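Local structure of probable spore coat polysaccharide biosynthesis protein E (Chromobacterium violaceum ATCC 12472, 3G8R) at residues A[35-40]-A[251-256]; A[51-56]-A[68-73]; A[96-101]-A[129-134]; A[145-150]-A[189-194]; A[313-316]-A[320-323]. The protein probably acts as an N-acylneuraminate-9-phosphate synthase of the NeuB family, binding zinc, with its TIM barrel and SAF domain present in this chain. All coordinates share one frame; numbering follows the deposited sequence.

Contact 1: A[35-40]-A[251-256]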
# COMPACT_ATOMS: atom_id res chain seq x y z
N GLN A 35 13.22 -20.64 6.50
CA GLN A 35 14.68 -20.65 6.35
C GLN A 35 15.08 -19.42 5.57
O GLN A 35 14.60 -19.21 4.46
CB GLN A 35 15.14 -21.95 5.67
CG GLN A 35 16.44 -21.91 4.85
CD GLN A 35 17.67 -22.49 5.56
OE1 GLN A 35 18.67 -22.81 4.91
NE2 GLN A 35 17.59 -22.62 6.88
N GLY A 36 15.89 -18.57 6.19
CA GLY A 36 16.53 -17.47 5.47
C GLY A 36 15.94 -16.08 5.62
O GLY A 36 16.59 -15.10 5.23
N PHE A 37 14.71 -15.99 6.16
CA PHE A 37 14.01 -14.69 6.36
C PHE A 37 14.30 -14.12 7.71
O PHE A 37 14.43 -14.84 8.71
CB PHE A 37 12.50 -14.78 6.21
CG PHE A 37 12.05 -15.26 4.88
CD1 PHE A 37 11.77 -16.62 4.69
CD2 PHE A 37 11.95 -14.39 3.81
CE1 PHE A 37 11.37 -17.10 3.44
CE2 PHE A 37 11.54 -14.85 2.53
CZ PHE A 37 11.25 -16.20 2.35
N ASP A 38 14.36 -12.80 7.73
CA ASP A 38 14.85 -12.11 8.88
C ASP A 38 13.72 -11.31 9.49
O ASP A 38 13.69 -10.08 9.44
CB ASP A 38 16.02 -11.21 8.49
CG ASP A 38 16.70 -10.62 9.68
OD1 ASP A 38 17.41 -9.62 9.50
OD2 ASP A 38 16.51 -11.14 10.80
N PHE A 39 12.77 -12.05 10.03
CA PHE A 39 11.59 -11.49 10.65
C PHE A 39 11.48 -12.13 12.01
O PHE A 39 12.25 -13.02 12.36
CB PHE A 39 10.35 -11.92 9.89
CG PHE A 39 10.38 -11.65 8.43
CD1 PHE A 39 10.75 -10.41 7.94
CD2 PHE A 39 9.94 -12.63 7.54
CE1 PHE A 39 10.74 -10.16 6.56
CE2 PHE A 39 9.90 -12.40 6.17
CZ PHE A 39 10.32 -11.17 5.67
N ASP A 40 10.48 -11.70 12.76
CA ASP A 40 10.05 -12.42 13.95
C ASP A 40 8.94 -13.35 13.58
O ASP A 40 8.22 -13.12 12.63
CB ASP A 40 9.55 -11.46 15.02
CG ASP A 40 10.64 -10.67 15.62
OD1 ASP A 40 11.81 -11.10 15.44
OD2 ASP A 40 10.34 -9.63 16.25
N ALA A 251 7.03 -13.17 -0.58
CA ALA A 251 6.27 -12.11 -1.16
C ALA A 251 6.47 -10.89 -0.29
O ALA A 251 6.69 -9.79 -0.80
CB ALA A 251 4.85 -12.50 -1.18
N ALA A 252 6.42 -11.07 1.02
CA ALA A 252 6.57 -9.94 1.90
C ALA A 252 8.00 -9.44 1.71
O ALA A 252 8.23 -8.24 1.52
CB ALA A 252 6.25 -10.33 3.34
N ALA A 253 8.95 -10.38 1.69
CA ALA A 253 10.36 -10.09 1.47
C ALA A 253 10.57 -9.19 0.27
O ALA A 253 11.29 -8.16 0.36
CB ALA A 253 11.09 -11.37 1.24
N ARG A 254 9.95 -9.57 -0.83
CA ARG A 254 9.99 -8.80 -2.06
C ARG A 254 9.38 -7.39 -1.90
O ARG A 254 9.97 -6.40 -2.32
CB ARG A 254 9.29 -9.58 -3.16
CG ARG A 254 9.48 -9.02 -4.53
CD ARG A 254 8.91 -9.94 -5.61
NE ARG A 254 8.81 -9.22 -6.90
CZ ARG A 254 9.86 -8.88 -7.66
NH1 ARG A 254 11.11 -9.18 -7.31
NH2 ARG A 254 9.67 -8.20 -8.77
N ALA A 255 8.21 -7.31 -1.30
CA ALA A 255 7.50 -6.05 -1.13
C ALA A 255 8.32 -5.08 -0.31
O ALA A 255 8.30 -3.88 -0.57
CB ALA A 255 6.18 -6.31 -0.43
N LEU A 256 9.07 -5.58 0.67
CA LEU A 256 9.88 -4.70 1.47
C LEU A 256 10.99 -4.12 0.63
O LEU A 256 11.31 -2.94 0.75
CB LEU A 256 10.45 -5.44 2.68
CG LEU A 256 9.36 -5.84 3.68
CD1 LEU A 256 9.84 -6.95 4.54
CD2 LEU A 256 8.85 -4.68 4.49

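Contact 2: A[51-56]-A[68-73]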
# COMPACT_ATOMS: atom_id res chain seq x y z
N ASP A 51 -14.87 -28.50 28.58
CA ASP A 51 -15.81 -28.81 29.69
C ASP A 51 -16.87 -27.74 29.93
O ASP A 51 -18.07 -28.05 29.93
CB ASP A 51 -15.04 -29.04 31.00
CG ASP A 51 -14.41 -30.44 31.10
OD1 ASP A 51 -14.84 -31.38 30.35
OD2 ASP A 51 -13.50 -30.60 31.96
N THR A 52 -16.41 -26.51 30.15
CA THR A 52 -17.27 -25.36 30.42
C THR A 52 -17.81 -24.79 29.11
O THR A 52 -18.96 -24.33 29.04
CB THR A 52 -16.49 -24.22 31.17
OG1 THR A 52 -15.26 -23.95 30.49
CG2 THR A 52 -16.18 -24.61 32.61
N PHE A 53 -16.98 -24.82 28.08
CA PHE A 53 -17.21 -24.00 26.91
C PHE A 53 -18.33 -24.48 26.06
O PHE A 53 -19.10 -23.68 25.51
CB PHE A 53 -15.95 -23.92 26.06
CG PHE A 53 -16.05 -22.91 24.97
CD1 PHE A 53 -16.31 -23.31 23.66
CD2 PHE A 53 -15.96 -21.56 25.25
CE1 PHE A 53 -16.42 -22.38 22.63
CE2 PHE A 53 -16.07 -20.61 24.25
CZ PHE A 53 -16.30 -21.02 22.93
N ILE A 54 -18.41 -25.79 25.89
CA ILE A 54 -19.50 -26.38 25.14
C ILE A 54 -20.57 -26.73 26.13
O ILE A 54 -20.37 -27.55 27.03
CB ILE A 54 -19.07 -27.61 24.34
CG1 ILE A 54 -17.91 -27.25 23.40
CG2 ILE A 54 -20.30 -28.23 23.64
CD1 ILE A 54 -17.65 -28.23 22.24
N HIS A 55 -21.70 -26.08 25.99
CA HIS A 55 -22.74 -26.23 26.96
C HIS A 55 -23.35 -27.63 26.95
O HIS A 55 -23.52 -28.25 25.89
CB HIS A 55 -23.81 -25.18 26.75
CG HIS A 55 -24.79 -25.12 27.87
ND1 HIS A 55 -26.03 -25.69 27.80
CD2 HIS A 55 -24.68 -24.60 29.11
CE1 HIS A 55 -26.67 -25.50 28.93
NE2 HIS A 55 -25.87 -24.84 29.75
N SER A 56 -23.71 -28.12 28.14
CA SER A 56 -24.41 -29.39 28.25
C SER A 56 -25.38 -29.61 27.09
O SER A 56 -25.35 -30.66 26.44
CB SER A 56 -25.16 -29.48 29.57
OG SER A 56 -24.37 -28.97 30.63
N LYS A 68 -19.06 -29.96 16.75
CA LYS A 68 -18.48 -31.28 16.47
C LYS A 68 -17.00 -31.16 16.16
O LYS A 68 -16.18 -31.96 16.64
CB LYS A 68 -19.21 -31.95 15.30
CG LYS A 68 -18.84 -33.38 15.06
CD LYS A 68 -19.62 -33.99 13.91
CE LYS A 68 -18.72 -34.91 13.06
NZ LYS A 68 -19.33 -36.28 12.82
N ARG A 69 -16.67 -30.14 15.36
CA ARG A 69 -15.28 -29.90 15.02
C ARG A 69 -14.46 -29.69 16.31
O ARG A 69 -13.39 -30.29 16.46
CB ARG A 69 -15.16 -28.76 14.00
CG ARG A 69 -13.83 -28.03 13.98
CD ARG A 69 -12.72 -28.67 13.09
NE ARG A 69 -11.71 -27.64 12.77
CZ ARG A 69 -10.46 -27.85 12.34
NH1 ARG A 69 -9.98 -29.09 12.17
NH2 ARG A 69 -9.68 -26.79 12.10
N PHE A 70 -15.01 -28.92 17.25
CA PHE A 70 -14.34 -28.66 18.51
C PHE A 70 -14.16 -29.90 19.36
O PHE A 70 -13.08 -30.13 19.91
CB PHE A 70 -15.09 -27.61 19.33
CG PHE A 70 -14.94 -26.21 18.80
CD1 PHE A 70 -15.86 -25.23 19.15
CD2 PHE A 70 -13.90 -25.86 17.95
CE1 PHE A 70 -15.73 -23.93 18.67
CE2 PHE A 70 -13.78 -24.55 17.46
CZ PHE A 70 -14.69 -23.61 17.81
N GLU A 71 -15.22 -30.69 19.48
CA GLU A 71 -15.16 -31.89 20.32
C GLU A 71 -14.15 -32.89 19.77
O GLU A 71 -13.37 -33.45 20.53
CB GLU A 71 -16.54 -32.53 20.51
CG GLU A 71 -17.51 -31.70 21.37
CD GLU A 71 -18.89 -32.36 21.59
OE1 GLU A 71 -19.38 -32.32 22.74
OE2 GLU A 71 -19.47 -32.92 20.62
N GLU A 72 -14.15 -33.09 18.45
CA GLU A 72 -13.29 -34.08 17.80
C GLU A 72 -11.78 -33.83 17.90
O GLU A 72 -10.99 -34.77 17.93
CB GLU A 72 -13.63 -34.18 16.32
CG GLU A 72 -14.86 -35.00 15.99
CD GLU A 72 -15.12 -35.05 14.49
OE1 GLU A 72 -15.83 -35.98 14.05
OE2 GLU A 72 -14.60 -34.17 13.75
N THR A 73 -11.40 -32.55 17.94
CA THR A 73 -9.99 -32.19 17.91
C THR A 73 -9.45 -31.80 19.28
O THR A 73 -8.32 -31.31 19.40
CB THR A 73 -9.73 -31.06 16.91
OG1 THR A 73 -10.64 -29.99 17.18
CG2 THR A 73 -9.94 -31.54 15.49

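Contact 3: A[96-101]-A[129-134]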
# COMPACT_ATOMS: atom_id res chain seq x y z
N CYS A 96 -1.14 -17.40 22.01
CA CYS A 96 -2.39 -18.15 22.20
C CYS A 96 -3.69 -17.32 22.33
O CYS A 96 -3.70 -16.22 22.90
CB CYS A 96 -2.27 -19.11 23.38
SG CYS A 96 -3.76 -20.13 23.52
N THR A 97 -4.77 -17.87 21.80
CA THR A 97 -6.09 -17.26 21.89
C THR A 97 -6.97 -18.04 22.86
O THR A 97 -7.43 -19.17 22.55
CB THR A 97 -6.79 -17.25 20.55
OG1 THR A 97 -5.90 -16.71 19.58
CG2 THR A 97 -8.06 -16.43 20.58
N PRO A 98 -7.24 -17.44 24.02
CA PRO A 98 -8.15 -18.00 24.99
C PRO A 98 -9.57 -17.63 24.60
O PRO A 98 -9.80 -16.58 24.03
CB PRO A 98 -7.80 -17.23 26.23
CG PRO A 98 -7.57 -15.85 25.69
CD PRO A 98 -6.87 -16.06 24.37
N PHE A 99 -10.54 -18.45 24.95
CA PHE A 99 -11.92 -18.03 24.72
C PHE A 99 -12.67 -17.99 26.03
O PHE A 99 -13.75 -17.40 26.09
CB PHE A 99 -12.61 -18.94 23.71
CG PHE A 99 -12.01 -18.88 22.34
CD1 PHE A 99 -12.61 -18.14 21.34
CD2 PHE A 99 -10.82 -19.54 22.07
CE1 PHE A 99 -12.04 -18.06 20.07
CE2 PHE A 99 -10.24 -19.47 20.83
CZ PHE A 99 -10.85 -18.72 19.82
N ASP A 100 -12.06 -18.61 27.06
CA ASP A 100 -12.60 -18.74 28.43
C ASP A 100 -11.75 -17.92 29.35
O ASP A 100 -10.58 -17.70 29.07
CB ASP A 100 -12.34 -20.14 28.97
CG ASP A 100 -13.19 -21.17 28.34
OD1 ASP A 100 -12.62 -22.05 27.69
OD2 ASP A 100 -14.42 -21.12 28.53
N GLU A 101 -12.30 -17.57 30.51
CA GLU A 101 -11.46 -17.02 31.55
C GLU A 101 -10.48 -18.07 31.97
O GLU A 101 -9.28 -17.82 32.02
CB GLU A 101 -12.27 -16.50 32.74
CG GLU A 101 -13.77 -16.77 32.69
CD GLU A 101 -14.48 -15.90 31.67
OE1 GLU A 101 -14.44 -14.65 31.82
OE2 GLU A 101 -15.05 -16.48 30.73
N GLU A 129 -11.98 -8.39 30.74
CA GLU A 129 -11.62 -8.11 32.12
C GLU A 129 -10.57 -9.12 32.57
O GLU A 129 -9.53 -8.71 33.08
CB GLU A 129 -12.84 -8.14 33.04
CG GLU A 129 -13.72 -6.88 32.98
CD GLU A 129 -15.15 -7.08 33.53
OE1 GLU A 129 -15.79 -8.13 33.22
OE2 GLU A 129 -15.66 -6.18 34.25
N ARG A 130 -10.80 -10.41 32.32
CA ARG A 130 -9.83 -11.43 32.73
C ARG A 130 -8.48 -11.25 32.09
O ARG A 130 -7.46 -11.55 32.74
CB ARG A 130 -10.28 -12.88 32.49
CG ARG A 130 -10.20 -13.71 33.79
CD ARG A 130 -8.90 -14.50 34.10
NE ARG A 130 -7.67 -13.71 34.19
CZ ARG A 130 -6.46 -14.22 34.45
NH1 ARG A 130 -6.29 -15.52 34.68
NH2 ARG A 130 -5.40 -13.42 34.46
N ILE A 131 -8.46 -10.77 30.85
CA ILE A 131 -7.21 -10.58 30.10
C ILE A 131 -6.47 -9.36 30.61
O ILE A 131 -5.25 -9.36 30.75
CB ILE A 131 -7.49 -10.45 28.59
CG1 ILE A 131 -7.96 -11.80 28.02
CG2 ILE A 131 -6.27 -9.95 27.88
CD1 ILE A 131 -8.47 -11.77 26.57
N ALA A 132 -7.23 -8.31 30.88
CA ALA A 132 -6.67 -7.05 31.37
C ALA A 132 -5.90 -7.26 32.66
O ALA A 132 -4.87 -6.66 32.86
CB ALA A 132 -7.77 -6.04 31.59
N ARG A 133 -6.40 -8.11 33.54
CA ARG A 133 -5.68 -8.36 34.77
C ARG A 133 -4.49 -9.29 34.55
O ARG A 133 -3.94 -9.82 35.48
CB ARG A 133 -6.63 -8.80 35.90
CG ARG A 133 -7.08 -10.24 35.93
CD ARG A 133 -7.76 -10.56 37.30
NE ARG A 133 -9.16 -10.10 37.33
CZ ARG A 133 -10.22 -10.91 37.25
NH1 ARG A 133 -10.06 -12.24 37.15
NH2 ARG A 133 -11.45 -10.40 37.28
N SER A 134 -4.07 -9.45 33.30
CA SER A 134 -2.90 -10.26 32.97
C SER A 134 -1.78 -9.28 32.71
O SER A 134 -2.00 -8.08 32.78
CB SER A 134 -3.18 -11.09 31.72
OG SER A 134 -2.36 -12.23 31.69

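Contact 4: A[145-150]-A[189-194]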
# COMPACT_ATOMS: atom_id res chain seq x y z
N ALA A 145 -16.18 -5.44 13.96
CA ALA A 145 -16.29 -4.69 15.21
C ALA A 145 -16.75 -3.30 14.87
O ALA A 145 -16.25 -2.70 13.91
CB ALA A 145 -14.96 -4.62 15.91
N ARG A 146 -17.68 -2.76 15.65
CA ARG A 146 -18.01 -1.35 15.52
C ARG A 146 -16.83 -0.47 15.93
O ARG A 146 -16.02 -0.86 16.79
CB ARG A 146 -19.22 -1.00 16.37
CG ARG A 146 -20.42 -1.81 16.08
CD ARG A 146 -21.65 -1.11 16.63
NE ARG A 146 -21.87 -1.28 18.08
CZ ARG A 146 -22.11 -0.29 18.96
NH1 ARG A 146 -22.16 1.00 18.57
NH2 ARG A 146 -22.30 -0.58 20.25
N ARG A 147 -16.73 0.70 15.31
CA ARG A 147 -15.76 1.73 15.68
C ARG A 147 -15.85 2.07 17.18
O ARG A 147 -14.85 2.03 17.89
CB ARG A 147 -16.01 2.99 14.84
CG ARG A 147 -14.81 3.91 14.75
CD ARG A 147 -15.17 5.20 13.97
NE ARG A 147 -15.67 6.30 14.81
CZ ARG A 147 -16.90 6.81 14.76
NH1 ARG A 147 -17.25 7.82 15.56
NH2 ARG A 147 -17.79 6.31 13.89
N GLU A 148 -17.06 2.36 17.65
CA GLU A 148 -17.30 2.65 19.06
C GLU A 148 -16.77 1.54 20.00
O GLU A 148 -16.23 1.83 21.08
CB GLU A 148 -18.78 2.99 19.33
CG GLU A 148 -19.80 2.47 18.30
CD GLU A 148 -19.70 3.12 16.89
OE1 GLU A 148 -19.77 4.37 16.80
OE2 GLU A 148 -19.54 2.38 15.88
N ASP A 149 -16.89 0.29 19.58
CA ASP A 149 -16.37 -0.82 20.37
C ASP A 149 -14.85 -0.92 20.38
O ASP A 149 -14.28 -1.29 21.41
CB ASP A 149 -16.92 -2.15 19.88
CG ASP A 149 -18.37 -2.35 20.23
OD1 ASP A 149 -18.81 -1.80 21.29
OD2 ASP A 149 -19.07 -3.07 19.45
N ILE A 150 -14.22 -0.66 19.24
CA ILE A 150 -12.79 -0.83 19.08
C ILE A 150 -12.15 0.30 19.80
O ILE A 150 -11.13 0.15 20.45
CB ILE A 150 -12.34 -0.74 17.61
CG1 ILE A 150 -13.16 -1.66 16.74
CG2 ILE A 150 -10.87 -1.11 17.47
CD1 ILE A 150 -12.84 -1.59 15.25
N ARG A 189 -4.97 2.18 10.97
CA ARG A 189 -3.72 2.87 11.27
C ARG A 189 -3.95 4.36 11.55
O ARG A 189 -3.37 4.92 12.47
CB ARG A 189 -2.70 2.67 10.15
CG ARG A 189 -1.62 3.70 10.17
CD ARG A 189 -0.57 3.41 9.11
NE ARG A 189 0.56 2.59 9.58
CZ ARG A 189 0.83 2.26 10.85
NH1 ARG A 189 0.06 2.67 11.87
NH2 ARG A 189 1.91 1.51 11.10
N GLN A 190 -4.83 4.98 10.77
CA GLN A 190 -5.10 6.40 10.92
C GLN A 190 -5.96 6.71 12.16
O GLN A 190 -5.80 7.73 12.80
CB GLN A 190 -5.77 6.94 9.66
CG GLN A 190 -4.86 7.20 8.47
CD GLN A 190 -5.66 7.56 7.18
OE1 GLN A 190 -6.84 7.20 7.01
NE2 GLN A 190 -5.00 8.27 6.28
N GLN A 191 -6.87 5.81 12.49
CA GLN A 191 -7.73 5.94 13.64
C GLN A 191 -6.93 5.89 14.97
O GLN A 191 -7.30 6.56 15.95
CB GLN A 191 -8.71 4.79 13.61
CG GLN A 191 -10.18 5.12 13.85
CD GLN A 191 -11.01 5.09 12.57
OE1 GLN A 191 -11.70 4.11 12.28
NE2 GLN A 191 -10.94 6.17 11.80
N TYR A 192 -5.86 5.08 15.03
CA TYR A 192 -5.21 4.73 16.32
C TYR A 192 -3.68 4.83 16.30
O TYR A 192 -2.96 3.93 15.88
CB TYR A 192 -5.64 3.32 16.79
CG TYR A 192 -7.15 3.10 16.85
CD1 TYR A 192 -7.91 3.61 17.89
CD2 TYR A 192 -7.79 2.38 15.87
CE1 TYR A 192 -9.26 3.42 17.95
CE2 TYR A 192 -9.16 2.14 15.93
CZ TYR A 192 -9.89 2.69 16.97
OH TYR A 192 -11.26 2.47 17.01
N ALA A 193 -3.17 5.97 16.75
CA ALA A 193 -1.73 6.21 16.63
C ALA A 193 -1.01 5.68 17.86
O ALA A 193 -1.55 5.70 18.96
CB ALA A 193 -1.45 7.69 16.38
N GLY A 194 0.20 5.18 17.67
CA GLY A 194 0.88 4.46 18.77
C GLY A 194 0.18 3.17 19.20
O GLY A 194 0.13 2.85 20.40

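Contact 5: A[313-316]-A[320-323]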
# COMPACT_ATOMS: atom_id res chain seq x y z
N ASN A 313 18.17 25.75 -13.89
CA ASN A 313 17.75 25.45 -12.54
C ASN A 313 18.33 26.36 -11.46
O ASN A 313 18.02 26.20 -10.28
CB ASN A 313 18.03 24.00 -12.24
CG ASN A 313 17.28 23.08 -13.17
OD1 ASN A 313 17.46 23.14 -14.41
ND2 ASN A 313 16.42 22.24 -12.61
N GLU A 314 19.19 27.30 -11.86
CA GLU A 314 19.86 28.20 -10.93
C GLU A 314 19.65 29.66 -11.33
O GLU A 314 20.17 30.56 -10.67
CB GLU A 314 21.35 27.87 -10.84
CG GLU A 314 21.65 26.41 -10.57
CD GLU A 314 23.09 26.03 -10.91
OE1 GLU A 314 23.96 26.28 -10.04
OE2 GLU A 314 23.38 25.48 -12.02
N TRP A 315 18.89 29.87 -12.40
CA TRP A 315 18.65 31.21 -12.93
C TRP A 315 17.54 31.83 -12.15
O TRP A 315 16.86 31.12 -11.44
CB TRP A 315 18.28 31.16 -14.40
CG TRP A 315 18.28 32.51 -15.03
CD1 TRP A 315 17.19 33.19 -15.50
CD2 TRP A 315 19.41 33.36 -15.23
NE1 TRP A 315 17.57 34.41 -16.00
CE2 TRP A 315 18.93 34.54 -15.85
CE3 TRP A 315 20.78 33.24 -14.96
CZ2 TRP A 315 19.77 35.59 -16.20
CZ3 TRP A 315 21.62 34.29 -15.29
CH2 TRP A 315 21.11 35.45 -15.91
N SER A 316 17.36 33.15 -12.25
CA SER A 316 16.42 33.82 -11.37
C SER A 316 15.55 34.95 -11.91
O SER A 316 14.55 35.28 -11.28
CB SER A 316 17.13 34.27 -10.09
OG SER A 316 16.63 35.52 -9.61
N ARG A 320 21.22 38.37 -10.28
CA ARG A 320 21.94 37.64 -9.23
C ARG A 320 23.45 37.57 -9.41
O ARG A 320 24.18 37.49 -8.42
CB ARG A 320 21.39 36.24 -9.08
CG ARG A 320 19.89 36.16 -8.91
CD ARG A 320 19.46 36.34 -7.47
NE ARG A 320 19.16 37.74 -7.19
CZ ARG A 320 17.99 38.21 -6.75
NH1 ARG A 320 16.97 37.38 -6.51
NH2 ARG A 320 17.85 39.53 -6.54
N TYR A 321 23.93 37.60 -10.66
CA TYR A 321 25.35 37.40 -10.93
C TYR A 321 25.98 38.42 -11.86
O TYR A 321 25.39 38.84 -12.86
CB TYR A 321 25.63 36.02 -11.53
CG TYR A 321 24.92 34.85 -10.87
CD1 TYR A 321 25.52 34.12 -9.83
CD2 TYR A 321 23.66 34.44 -11.32
CE1 TYR A 321 24.85 33.02 -9.24
CE2 TYR A 321 22.99 33.36 -10.75
CZ TYR A 321 23.58 32.65 -9.72
OH TYR A 321 22.86 31.58 -9.19
N THR A 322 27.22 38.78 -11.53
CA THR A 322 28.09 39.51 -12.45
C THR A 322 29.21 38.58 -12.87
O THR A 322 29.61 37.70 -12.11
CB THR A 322 28.71 40.74 -11.79
OG1 THR A 322 29.24 40.37 -10.51
CG2 THR A 322 27.67 41.86 -11.64
N ALA A 323 29.72 38.80 -14.07
CA ALA A 323 30.87 38.08 -14.57
C ALA A 323 32.19 38.61 -13.95
O ALA A 323 32.54 39.77 -14.17
CB ALA A 323 30.91 38.17 -16.10

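Contact 1: A[35-40]-A[251-256]
Phe37 and Phe39 both lean on the helix 242-259, and Ala253 is the residue they share. The Phe37 ring comes edge-on: the CB of Ala253 lies near the plane of that ring, 3.7 Å from Phe37 CE2, so the methyl group meets the rim and not the face. Phe39 spans Ala253 and Leu256, about one turn apart. Its side chain and that of Leu256 run in from opposite directions, and Phe39 CE1 reaches Leu256 CD1 at 3.9 Å in an oblique meeting. The end of the same ring lies beside the helix backbone, with Phe39 CZ 4.3 Å from Ala253 N, an atom close to the ring plane. In both phenylalanines CG is anti to the carbonyl carbon (chi1 -60° in Phe37, -52° in Phe39), which turns the two rings to the same helix from an irregular chain.

The loop 35-40 joins helix 21-33 to strand 40-47, the second strand of the TIM barrel, whereas helix 242-259 follows the eighth. Nearby, Phe39 also meets the ring of Phe8 on strand 7-11, and Gln35 O accepts a hydrogen bond from Arg246 NH2 of the same helix. Between the two segments themselves the attraction is wholly apolar. Methyl and aromatic carbons bury 147 Å² in all, so the contact implies modest van der Waals packing without directional bonds.

Contact 2: A[51-56]-A[68-73]
Ile54 sets its CD1 methyl against two successive residues of the helix 67-72, 3.6 Å from Glu71 CG and 3.9 Å from Phe70 CB. Its CG1 stands anti to the carbonyl carbon (chi1 -57°), and the chain then extends through chi2 at -162°, carrying CD1 at a slant to the CB of Phe70 and the stem of Glu71. The Glu71 chain stays extended beyond CG, its methylene on Ile54 and its carboxylate continuing to Gly60, where OE2 takes a hydrogen bond from the backbone N. Both segments belong to the long excursion that follows strand 40-47 of the TIM barrel, and Phe70 has its side chain about 10 Å from the bound zinc ion. Phe53, whose CG lies opposite the backbone N (chi1 -170°), swings its ring to Phe70; the two rings come together obliquely, with Phe53 CE1 4.3 Å from Phe70 CE1. Phe303 of the second subunit closes on the same apolar group: it stacks on Phe53, meets the Phe70 ring and packs on Ile54. His55 is likewise stacked on Phe283 of the second subunit.

Contact 3: A[96-101]-A[129-134]
Pro98, the last residue of strand 93-98, turns its ring toward helix 125-132, where Pro98 CG lies 4.3 Å from Ile131 CD1. Ile131 runs extended beyond CG1 (chi2 172°), and this brings its terminal methyl nearer the proline than its CB direction would suggest. Both residues also pack on Ile115 of the next barrel strand, 114-117, so they meet in the layer between strands and helices of the TIM barrel. Phe99 and Asp100 then point away from helix 125-132. Asp100 occupies the N-cap position of helix 101-109 without a capping bond from its side chain; its OD1 instead bonds to Asn49 N and to Ser103 OG.

Glu101 opens that helix, and here two aliphatic stems meet. Glu101 CB is 3.6 Å from Arg130 CG, while Arg130 CD passes 3.9 Å from Glu101 O. The arginine is bent twice, at chi2 (-92°) and chi3 (59°), and its guanidinium group goes to Asp105 in a salt bridge through NH1. Glu101 OE2 pairs instead with Arg280 of the second subunit. Although the two residues carry opposite charges, their side chains touch through aliphatic carbon and spend their ionic ends on separate partners, one inside the subunit and one across the dimer interface.

Contact 4: A[145-150]-A[189-194]
Helices 147-158 and 184-191, which follow the fifth and sixth strands of the TIM barrel, are joined where Tyr192 and Gln191 reach Ile150 and Arg147. Tyr192 follows directly on helix 184-191, and it buries the largest share of the contact. The tyrosine and isoleucine side chains cross at about a right angle, with Tyr192 OH 3.4 Å from Ile150 CB. Ile150 CG2 lies obliquely to the ring, 4.0 Å from Tyr192 CZ. This methyl branch is opposite the backbone N, while CG1 sits beside the backbone N (chi1 -52°). The hydroxyl also passes 3.7 Å from Arg147 O, but its hydrogen-bond partner is Asp151 OD1, one residue beyond the segment, which ties the end of the ring to helix 147-158.

Gln191 lies over one face of the tyrosine ring, its CG 3.7 Å above the plane and offset toward the rim. Beyond it, Gln191 OE1 approaches the stem of Arg147, 4.0 Å from Arg147 CG, and the amide and guanidinium planes stand 72° apart. The two polar groups sit at the exposed margin of a contact whose tyrosine and isoleucine are buried. Deeper in, Ile150 packs on Phe122, in the loop between strand 114-117 and helix 125-132, and on Thr142, just after strand 138-141; strand 164-168 separates the two helices in sequence.

Contact 5: A[313-316]-A[320-323]
The Tyr321 ring is approached at its edge, in plane, by Glu314 O, and obliquely by the Trp315 indole. Trp315 CZ3 lies 4.5 Å from Tyr321 CD2, a loose, oblique aromatic meeting; the indole makes an edge-to-face pairing with Phe301. These residues belong to the SAF domain, where a loop leads into strand 321-323, the partner of strand 338-340 in a small antiparallel sheet.

Tyr321 has CG anti to its carbonyl carbon (chi1 -44°), and although its CB does not aim at the loop, the ring carries the hydroxyl across to it. There Tyr321 OH donates a hydrogen bond to Glu314 O at 3.2 Å. The C=O...donor angle is 146°, and the hydroxyl is tilted 23° from the carbonyl plane. The bond ties the last residue of the 3-10 segment to the first residue of the strand. The Glu314 carboxylate turns back on its own turn, OE2 accepting from Thr311 N. Across the dimer interface, Asn313 ND2 bonds to Thr123 OG1 and Cys120 O of the second subunit.

Ser316 meets Arg320, whose chain, bent at chi2 and chi3, brings its CG and NH1 near the serine. The serine hydroxyl has a weak hydrogen bond with Tyr318 N, and on the arginine side Ser316 OG lies 3.4 Å from Arg320 CG.

Contacts 1 to 4 all belong to the TIM barrel, and contact 5 to the SAF domain. Contact 1 joins the loop before the second strand to the helix after the eighth, so it spans the chain interval that holds contacts 2, 3 and 4 in series. Contacts 2 and 3 touch, their centres 19 Å apart: Phe53 CE2 lies 3.9 Å from Phe99 CB. Contact 4 is 21 Å from contact 3 between centres. Contact 5 lies about 82 Å from contact 2 between centres, in the same chain, yet contacts 1, 2, 3 and 5 all have residues meeting the second subunit, consistent with each SAF domain reaching over its partner's barrel.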